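Long-range contacts in cell division control protein Cdc48 (Mycobacterium smegmatis, PDB 5E7P), which probably binds and hydrolyses ATP as a Cdc48-type AAA ATPase and holds ADP in two nucleotide pockets: residues 212-216 against 307-312; 390-396 against 541-546; 424-429 against 466-470. One frame throughout, in Å; residues are numbered along the deposited sequence.

How the interactions relate
Along the chain, interaction 1 closes first; the other two follow, with both segments of interaction 3 lying between those of interaction 2. Interaction 1 is remote, its centre about 35 Å from that of interaction 2 and about 31 Å from that of interaction 3; it joins the chain entering edge strand 216-218 to helix 302-319 of the first AAA module. Interactions 2 and 3 have centres about 12 Å apart and touch, L391 and P392 packing on F425 and V426. Interaction 2 ties the first AAA module to the second, while interaction 3 fastens the start of helix 427-448, at the first ADP pocket, to the linker between the modules. Nucleotide pocket, linker and module interface are thus neighbours.

Interaction 1: 212-216 against 307-312; sequences TGRHT and RSVTSA
H215 and A312 make the apolar part of this contact. The imidazole reaches the helix at S311 and A312, CD2 lying 3.6 Å from A312 CA in an oblique approach and H215 CB 4.0 Å from A312 CB. With chi1 at 69°, H215 CG sits between its own backbone N and carbonyl carbon, which carries the ring to the helix surface. Farther round, the ring presents its edge to S311, whose OG lies near the imidazole plane. Here NE2 and OG are 3.4 Å apart, a weak hydrogen bond in which either could be the donor.

Hydrogen bonds and one water supply the rest. S308 OG is modelled very close to G213 O; a hydrogen bond to this carbonyl is likely, but its length is doubtful. The water spans the two segments, accepting from H215 N at 3.1 Å and donating to S308 O at 2.7 Å, a carbonyl that also receives the helical bond from A312 N.

Beneath, H215, S308 and A312 all rest on L292, while T216 pairs with E291. The contact thus belongs to the three-layered α/β fold of the AAA module, where the chain entering edge strand 216-218 lies beside a helix packed on the central sheet.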
loop_
_atom_site.group_PDB
_atom_site.type_symbol
_atom_site.label_atom_id
_atom_site.label_comp_id
_atom_site.label_asym_id
_atom_site.label_seq_id
_atom_site.Cartn_x
_atom_site.Cartn_y
_atom_site.Cartn_z
ATOM N N THR A 212 -5.326 -24.037 -13.229
ATOM C CA THR A 212 -4.816 -22.686 -13.034
ATOM C C THR A 212 -3.299 -22.643 -13.195
ATOM O O THR A 212 -2.641 -23.681 -13.262
ATOM C CB THR A 212 -5.192 -22.138 -11.639
ATOM O OG1 THR A 212 -4.655 -22.994 -10.622
ATOM C CG2 THR A 212 -6.704 -22.062 -11.482
ATOM N N GLY A 213 -2.750 -21.434 -13.258
ATOM C CA GLY A 213 -1.311 -21.251 -13.310
ATOM C C GLY A 213 -0.686 -21.559 -14.657
ATOM O O GLY A 213 0.522 -21.778 -14.749
ATOM N N ARG A 214 -1.504 -21.577 -15.706
ATOM C CA ARG A 214 -1.004 -21.800 -17.058
ATOM C C ARG A 214 -1.029 -20.499 -17.858
ATOM O O ARG A 214 -1.828 -19.604 -17.575
ATOM C CB ARG A 214 -1.810 -22.900 -17.753
ATOM C CG ARG A 214 -1.693 -24.256 -17.065
ATOM C CD ARG A 214 -3.033 -24.977 -17.006
ATOM N NE ARG A 214 -3.318 -25.738 -18.219
ATOM C CZ ARG A 214 -3.213 -27.060 -18.313
ATOM N NH1 ARG A 214 -2.832 -27.772 -17.260
ATOM N NH2 ARG A 214 -3.493 -27.672 -19.456
ATOM N N HIS A 215 -0.152 -20.390 -18.851
ATOM C CA HIS A 215 0.011 -19.131 -19.577
ATOM C C HIS A 215 -1.090 -18.876 -20.601
ATOM O O HIS A 215 -1.678 -19.808 -21.150
ATOM C CB HIS A 215 1.393 -19.045 -20.239
ATOM C CG HIS A 215 1.587 -20.001 -21.375
ATOM N ND1 HIS A 215 1.134 -19.744 -22.652
ATOM C CD2 HIS A 215 2.193 -21.211 -21.429
ATOM C CE1 HIS A 215 1.447 -20.756 -23.440
ATOM N NE2 HIS A 215 2.091 -21.659 -22.723
ATOM N N THR A 216 -1.365 -17.596 -20.836
ATOM C CA THR A 216 -2.278 -17.176 -21.889
ATOM C C THR A 216 -1.501 -16.389 -22.933
ATOM O O THR A 216 -0.476 -15.782 -22.626
ATOM C CB THR A 216 -3.419 -16.298 -21.344
ATOM O OG1 THR A 216 -2.870 -15.188 -20.621
ATOM C CG2 THR A 216 -4.311 -17.104 -20.420
ATOM N N ARG A 307 7.218 -26.610 -14.651
ATOM C CA ARG A 307 6.740 -26.962 -15.985
ATOM C C ARG A 307 5.972 -25.809 -16.619
ATOM O O ARG A 307 6.076 -25.566 -17.822
ATOM C CB ARG A 307 5.852 -28.207 -15.935
ATOM C CG ARG A 307 5.289 -28.612 -17.291
ATOM C CD ARG A 307 3.885 -29.172 -17.158
ATOM N NE ARG A 307 3.067 -28.365 -16.254
ATOM C CZ ARG A 307 2.462 -27.230 -16.596
ATOM N NH1 ARG A 307 1.741 -26.568 -15.699
ATOM N NH2 ARG A 307 2.578 -26.753 -17.828
ATOM N N SER A 308 5.194 -25.107 -15.802
ATOM C CA SER A 308 4.397 -23.982 -16.278
ATOM C C SER A 308 5.284 -22.848 -16.800
ATOM O O SER A 308 5.020 -22.282 -17.861
ATOM C CB SER A 308 3.478 -23.477 -15.163
ATOM O OG SER A 308 2.521 -22.565 -15.669
ATOM N N VAL A 309 6.332 -22.528 -16.046
ATOM C CA VAL A 309 7.299 -21.508 -16.443
ATOM C C VAL A 309 8.048 -21.945 -17.699
ATOM O O VAL A 309 8.291 -21.146 -18.602
ATOM C CB VAL A 309 8.309 -21.230 -15.304
ATOM C CG1 VAL A 309 9.436 -20.327 -15.783
ATOM C CG2 VAL A 309 7.603 -20.616 -14.110
ATOM N N THR A 310 8.397 -23.225 -17.750
ATOM C CA THR A 310 9.118 -23.803 -18.881
ATOM C C THR A 310 8.278 -23.749 -20.152
ATOM O O THR A 310 8.784 -23.451 -21.233
ATOM C CB THR A 310 9.506 -25.266 -18.585
ATOM O OG1 THR A 310 10.280 -25.316 -17.379
ATOM C CG2 THR A 310 10.305 -25.875 -19.740
ATOM N N SER A 311 6.988 -24.038 -20.011
ATOM C CA SER A 311 6.064 -24.019 -21.137
ATOM C C SER A 311 5.878 -22.598 -21.657
ATOM O O SER A 311 5.765 -22.374 -22.862
ATOM C CB SER A 311 4.718 -24.618 -20.721
ATOM O OG SER A 311 3.752 -24.473 -21.746
ATOM N N ALA A 312 5.853 -21.641 -20.737
ATOM C CA ALA A 312 5.673 -20.238 -21.087
ATOM C C ALA A 312 6.901 -19.672 -21.791
ATOM O O ALA A 312 6.782 -18.870 -22.718
ATOM C CB ALA A 312 5.349 -19.427 -19.847
HETATM O O HOH W 1 2.429 -21.990 -18.531
#

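Interaction 2: 390-396 against 541-546; sequences SLPDATA and SSGRLS
Polar contacts between S390, L391, D393 and the 543-545 turn join the two AAA modules of the chain. Segment 390-396 leaves strand 385-388, at one edge of the first module's sheet, and enters helix 394-404 through an N-cap at D393; segment 541-546 leads into strand 546-551, at an edge of the second module's sheet.

Two main-chain amides of the turn are bound by segment 390-396, one by a carbonyl and one by a hydroxyl. R544 N donates to L391 O at 3.0 Å. L545 N reaches the hydroxyl of S390, OG, at 2.9 Å. S390 OG lies anti to its own backbone N (chi1 171°), which extends the hydroxyl over the turn. G543 brings its CA to 3.2 Å from L391 O, a C-H...O contact beside the stronger N-H bond on the same carbonyl. A tetraethylene glycol, probably from the crystallisation liquor, lies next to this turn and is bonded to G543 N and L545 O.

Apolar contact is slight: L391 CD1 approaches S541 CA at 4.2 Å, and the leucine also packs on P271, V426 and V479.

At the outer side, D393 and R544 form a salt bridge in which the two carboxylate oxygens have different partners. OD1 caps the helix, accepting from A396 N at 2.8 Å, and receives only a weak bond from R544 NH1. This capping bond would help fix the rotation of the carboxylate that faces the arginine. R544 bends at chi3, so that its guanidinium turns back to the acid, the two planes 44° apart. In the strong link, R544 NE lies 2.6 Å from D393 OD2, meeting this oxygen on its syn side, about 30° out of the carboxylate plane.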
loop_
_atom_site.group_PDB
_atom_site.type_symbol
_atom_site.label_atom_id
_atom_site.label_comp_id
_atom_site.label_asym_id
_atom_site.label_seq_id
_atom_site.Cartn_x
_atom_site.Cartn_y
_atom_site.Cartn_z
ATOM N N SER A 390 3.909 5.620 -9.425
ATOM C CA SER A 390 3.533 6.509 -8.335
ATOM C C SER A 390 2.022 6.566 -8.113
ATOM O O SER A 390 1.243 6.313 -9.031
ATOM C CB SER A 390 4.065 7.913 -8.612
ATOM O OG SER A 390 3.545 8.841 -7.681
ATOM N N LEU A 391 1.618 6.892 -6.887
ATOM C CA LEU A 391 0.217 7.151 -6.565
ATOM C C LEU A 391 -0.279 8.344 -7.366
ATOM O O LEU A 391 0.472 9.289 -7.608
ATOM C CB LEU A 391 0.038 7.461 -5.074
ATOM C CG LEU A 391 0.263 6.392 -4.001
ATOM C CD1 LEU A 391 0.296 7.045 -2.629
ATOM C CD2 LEU A 391 -0.813 5.326 -4.052
ATOM N N PRO A 392 -1.555 8.308 -7.775
ATOM C CA PRO A 392 -2.155 9.448 -8.473
ATOM C C PRO A 392 -2.416 10.611 -7.518
ATOM O O PRO A 392 -2.965 10.397 -6.435
ATOM C CB PRO A 392 -3.485 8.880 -8.978
ATOM C CG PRO A 392 -3.810 7.773 -8.028
ATOM C CD PRO A 392 -2.489 7.174 -7.651
ATOM N N ASP A 393 -2.029 11.824 -7.907
ATOM C CA ASP A 393 -2.432 13.001 -7.143
ATOM C C ASP A 393 -3.897 13.319 -7.430
ATOM O O ASP A 393 -4.540 12.615 -8.211
ATOM C CB ASP A 393 -1.527 14.209 -7.424
ATOM C CG ASP A 393 -1.502 14.611 -8.893
ATOM O OD1 ASP A 393 -2.377 14.181 -9.675
ATOM O OD2 ASP A 393 -0.592 15.383 -9.263
ATOM N N ALA A 394 -4.417 14.371 -6.804
ATOM C CA ALA A 394 -5.821 14.740 -6.961
ATOM C C ALA A 394 -6.218 14.915 -8.432
ATOM O O ALA A 394 -7.289 14.480 -8.850
ATOM C CB ALA A 394 -6.133 16.002 -6.166
ATOM N N THR A 395 -5.343 15.544 -9.210
ATOM C CA THR A 395 -5.594 15.741 -10.634
ATOM C C THR A 395 -5.664 14.404 -11.368
ATOM O O THR A 395 -6.599 14.147 -12.132
ATOM C CB THR A 395 -4.504 16.609 -11.284
ATOM O OG1 THR A 395 -4.397 17.850 -10.579
ATOM C CG2 THR A 395 -4.847 16.883 -12.734
ATOM N N ALA A 396 -4.669 13.557 -11.128
ATOM C CA ALA A 396 -4.623 12.234 -11.741
ATOM C C ALA A 396 -5.829 11.386 -11.340
ATOM O O ALA A 396 -6.356 10.621 -12.148
ATOM C CB ALA A 396 -3.326 11.528 -11.378
ATOM N N SER A 541 2.866 10.725 0.256
ATOM C CA SER A 541 1.560 10.271 -0.207
ATOM C C SER A 541 0.899 11.323 -1.076
ATOM O O SER A 541 -0.280 11.211 -1.409
ATOM C CB SER A 541 0.654 9.952 0.980
ATOM O OG SER A 541 1.256 8.990 1.824
ATOM N N SER A 542 1.664 12.348 -1.432
ATOM C CA SER A 542 1.150 13.471 -2.209
ATOM C C SER A 542 0.667 13.069 -3.602
ATOM O O SER A 542 -0.334 13.592 -4.091
ATOM C CB SER A 542 2.221 14.558 -2.328
ATOM O OG SER A 542 2.679 14.965 -1.050
ATOM N N GLY A 543 1.385 12.145 -4.235
ATOM C CA GLY A 543 1.078 11.729 -5.593
ATOM C C GLY A 543 2.039 12.357 -6.580
ATOM O O GLY A 543 2.838 13.210 -6.194
ATOM N N ARG A 544 1.964 11.933 -7.844
ATOM C CA ARG A 544 2.810 12.453 -8.928
ATOM C C ARG A 544 4.280 12.504 -8.512
ATOM O O ARG A 544 4.994 13.469 -8.782
ATOM C CB ARG A 544 2.320 13.832 -9.389
ATOM C CG ARG A 544 2.834 14.261 -10.763
ATOM C CD ARG A 544 2.147 15.526 -11.244
ATOM N NE ARG A 544 0.726 15.306 -11.510
ATOM C CZ ARG A 544 0.239 14.857 -12.665
ATOM N NH1 ARG A 544 -1.068 14.686 -12.818
ATOM N NH2 ARG A 544 1.061 14.577 -13.668
ATOM N N LEU A 545 4.715 11.448 -7.841
ATOM C CA LEU A 545 6.032 11.401 -7.236
ATOM C C LEU A 545 6.294 9.966 -6.800
ATOM O O LEU A 545 5.701 9.493 -5.839
ATOM C CB LEU A 545 6.075 12.335 -6.025
ATOM C CG LEU A 545 7.230 12.140 -5.044
ATOM C CD1 LEU A 545 8.548 12.443 -5.729
ATOM C CD2 LEU A 545 7.049 12.992 -3.799
ATOM N N SER A 546 7.163 9.263 -7.515
ATOM C CA SER A 546 7.458 7.880 -7.162
ATOM C C SER A 546 8.354 7.819 -5.926
ATOM O O SER A 546 9.352 8.533 -5.834
ATOM C CB SER A 546 8.085 7.132 -8.344
ATOM O OG SER A 546 9.260 7.775 -8.803
#

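Interaction 3: 424-429 against 466-470; sequences GFVVAD and IRPLS. With ADP (adenosine-5'-diphosphate), chain C.
D429 and L469 form the polar centre of this contact. The backbone N of L469 is shared between both carboxylate oxygens, at 2.9 Å from D429 OD1, which it meets from above the carboxylate plane, and in a weak bond at 3.0 Å from D429 OD2. The acid is oriented by its own helix: CG lies beside the backbone N and anti to the carbonyl carbon (chi1 -55°), so OD2 can also accept from V426 N at 3.1 Å. V426 is the N-cap residue and D429 stands at N3, giving the half of a capping box that an N3 acid provides.

A second bond runs from S470 OG to G424 O at 2.8 Å, the donor tilted 32° from the carbonyl plane. One water then knits these groups together, donating to G424 O and D429 OD2 while accepting from S470 N. Another water bridges D429 OD1 and R467 O. The buried carboxylate is therefore gripped by two amides and two waters, which would probably favour its charged form.

Apolar contact centres on F425 and P468. The proline lies over one face of the phenyl ring in a CH-pi contact, CB 3.9 Å from the centroid and shifted toward the rim. Its CG comes within 3.7 Å of F425 CE1. The ring is also packed on L430 and V433 of the helix, and I466 extends the apolar surface along V433.

The same helix start also touches the nucleotide: V427 CG1 lies 3.6 Å from C8 of the adenine, and A428 touches the ribose. The sequence position and geometry are consistent with the sensor-2 region of AAA ATPases, where the first turn of a lid-domain helix borders the nucleotide pocket, here secured to the inter-module linker.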
loop_
_atom_site.group_PDB
_atom_site.type_symbol
_atom_site.label_atom_id
_atom_site.label_comp_id
_atom_site.label_asym_id
_atom_site.label_seq_id
_atom_site.Cartn_x
_atom_site.Cartn_y
_atom_site.Cartn_z
ATOM N N GLY A 424 -4.292 8.872 -1.127
ATOM C CA GLY A 424 -3.856 7.528 -0.797
ATOM C C GLY A 424 -4.591 6.459 -1.584
ATOM O O GLY A 424 -4.321 5.267 -1.428
ATOM N N PHE A 425 -5.525 6.884 -2.432
ATOM C CA PHE A 425 -6.278 5.958 -3.274
ATOM C C PHE A 425 -5.522 5.596 -4.550
ATOM O O PHE A 425 -4.688 6.363 -5.027
ATOM C CB PHE A 425 -7.634 6.554 -3.649
ATOM C CG PHE A 425 -8.718 6.272 -2.657
ATOM C CD1 PHE A 425 -8.604 6.693 -1.343
ATOM C CD2 PHE A 425 -9.867 5.607 -3.046
ATOM C CE1 PHE A 425 -9.611 6.439 -0.430
ATOM C CE2 PHE A 425 -10.877 5.350 -2.140
ATOM C CZ PHE A 425 -10.750 5.765 -0.829
ATOM N N VAL A 426 -5.820 4.420 -5.093
ATOM C CA VAL A 426 -5.301 4.013 -6.393
ATOM C C VAL A 426 -6.475 3.722 -7.317
ATOM O O VAL A 426 -7.629 3.762 -6.887
ATOM C CB VAL A 426 -4.402 2.770 -6.291
ATOM C CG1 VAL A 426 -3.205 3.060 -5.408
ATOM C CG2 VAL A 426 -5.191 1.583 -5.758
ATOM N N VAL A 427 -6.184 3.436 -8.580
ATOM C CA VAL A 427 -7.236 3.194 -9.563
ATOM C C VAL A 427 -8.118 2.004 -9.169
ATOM O O VAL A 427 -9.332 2.013 -9.403
ATOM C CB VAL A 427 -6.662 3.016 -10.996
ATOM C CG1 VAL A 427 -5.660 1.864 -11.053
ATOM C CG2 VAL A 427 -7.786 2.814 -12.006
ATOM N N ALA A 428 -7.506 0.997 -8.551
ATOM C CA ALA A 428 -8.235 -0.180 -8.092
ATOM C C ALA A 428 -9.309 0.222 -7.091
ATOM O O ALA A 428 -10.451 -0.233 -7.169
ATOM C CB ALA A 428 -7.279 -1.189 -7.473
ATOM N N ASP A 429 -8.934 1.090 -6.155
ATOM C CA ASP A 429 -9.860 1.586 -5.144
ATOM C C ASP A 429 -10.944 2.440 -5.785
ATOM O O ASP A 429 -12.125 2.293 -5.471
ATOM C CB ASP A 429 -9.112 2.408 -4.095
ATOM C CG ASP A 429 -7.974 1.641 -3.454
ATOM O OD1 ASP A 429 -8.118 0.415 -3.257
ATOM O OD2 ASP A 429 -6.937 2.267 -3.143
ATOM N N ILE A 466 -15.728 1.963 1.260
ATOM C CA ILE A 466 -14.612 1.452 0.467
ATOM C C ILE A 466 -13.258 1.789 1.086
ATOM O O ILE A 466 -12.882 2.956 1.186
ATOM C CB ILE A 466 -14.648 1.978 -0.979
ATOM C CG1 ILE A 466 -15.937 1.535 -1.672
ATOM C CG2 ILE A 466 -13.429 1.491 -1.751
ATOM C CD1 ILE A 466 -16.142 0.035 -1.676
ATOM N N ARG A 467 -12.526 0.759 1.496
ATOM C CA ARG A 467 -11.194 0.958 2.050
ATOM C C ARG A 467 -10.140 0.952 0.953
ATOM O O ARG A 467 -10.064 0.009 0.164
ATOM C CB ARG A 467 -10.861 -0.113 3.090
ATOM C CG ARG A 467 -9.477 0.060 3.695
ATOM C CD ARG A 467 -9.189 -0.944 4.791
ATOM N NE ARG A 467 -9.046 -2.308 4.290
ATOM C CZ ARG A 467 -8.596 -3.324 5.021
ATOM N NH1 ARG A 467 -8.239 -3.122 6.280
ATOM N NH2 ARG A 467 -8.498 -4.538 4.495
ATOM N N PRO A 468 -9.323 2.015 0.897
ATOM C CA PRO A 468 -8.202 2.059 -0.043
ATOM C C PRO A 468 -7.209 0.947 0.261
ATOM O O PRO A 468 -6.967 0.638 1.431
ATOM C CB PRO A 468 -7.570 3.431 0.218
ATOM C CG PRO A 468 -8.031 3.814 1.584
ATOM C CD PRO A 468 -9.398 3.225 1.732
ATOM N N LEU A 469 -6.654 0.354 -0.792
ATOM C CA LEU A 469 -5.704 -0.749 -0.677
ATOM C C LEU A 469 -4.501 -0.355 0.180
ATOM O O LEU A 469 -3.907 -1.191 0.858
ATOM C CB LEU A 469 -5.247 -1.182 -2.072
ATOM C CG LEU A 469 -5.126 -2.678 -2.362
ATOM C CD1 LEU A 469 -6.394 -3.404 -1.952
ATOM C CD2 LEU A 469 -4.834 -2.904 -3.839
ATOM N N SER A 470 -4.167 0.930 0.169
ATOM C CA SER A 470 -3.058 1.447 0.965
ATOM C C SER A 470 -3.318 1.341 2.470
ATOM O O SER A 470 -2.401 1.495 3.273
ATOM C CB SER A 470 -2.780 2.901 0.591
ATOM O OG SER A 470 -3.919 3.708 0.846
HETATM P PB ADP C . -1.250 -3.504 -10.129
HETATM O O1B ADP C . -1.450 -4.157 -8.788
HETATM O O2B ADP C . -0.839 -4.455 -11.220
HETATM O O3B ADP C . -0.453 -2.228 -10.099
HETATM P PA ADP C . -3.454 -3.508 -11.897
HETATM O O1A ADP C . -3.884 -4.945 -11.746
HETATM O O2A ADP C . -2.582 -3.118 -13.063
HETATM O O3A ADP C . -2.755 -3.077 -10.510
HETATM O "O5'" ADP C . -4.783 -2.617 -11.885
HETATM C "C5'" ADP C . -5.466 -2.441 -10.650
HETATM C "C4'" ADP C . -6.937 -2.714 -10.920
HETATM O "O4'" ADP C . -7.532 -1.542 -11.471
HETATM C "C3'" ADP C . -7.093 -3.838 -11.933
HETATM O "O3'" ADP C . -7.980 -4.838 -11.418
HETATM C "C2'" ADP C . -7.693 -3.198 -13.168
HETATM O "O2'" ADP C . -8.796 -3.979 -13.636
HETATM C "C1'" ADP C . -8.166 -1.828 -12.717
HETATM N N9 ADP C . -7.787 -0.770 -13.683
HETATM C C8 ADP C . -6.552 -0.264 -13.861
HETATM N N7 ADP C . -6.559 0.699 -14.819
HETATM C C5 ADP C . -7.825 0.822 -15.261
HETATM C C6 ADP C . -8.540 1.649 -16.263
HETATM N N6 ADP C . -7.882 2.569 -17.007
HETATM N N1 ADP C . -9.871 1.454 -16.416
HETATM C C2 ADP C . -10.541 0.543 -15.687
HETATM N N3 ADP C . -9.956 -0.236 -14.760
HETATM C C4 ADP C . -8.628 -0.149 -14.508
HETATM O O HOH W 2 -4.648 2.460 -2.088
HETATM O O HOH W 3 -10.400 -1.456 -2.703
#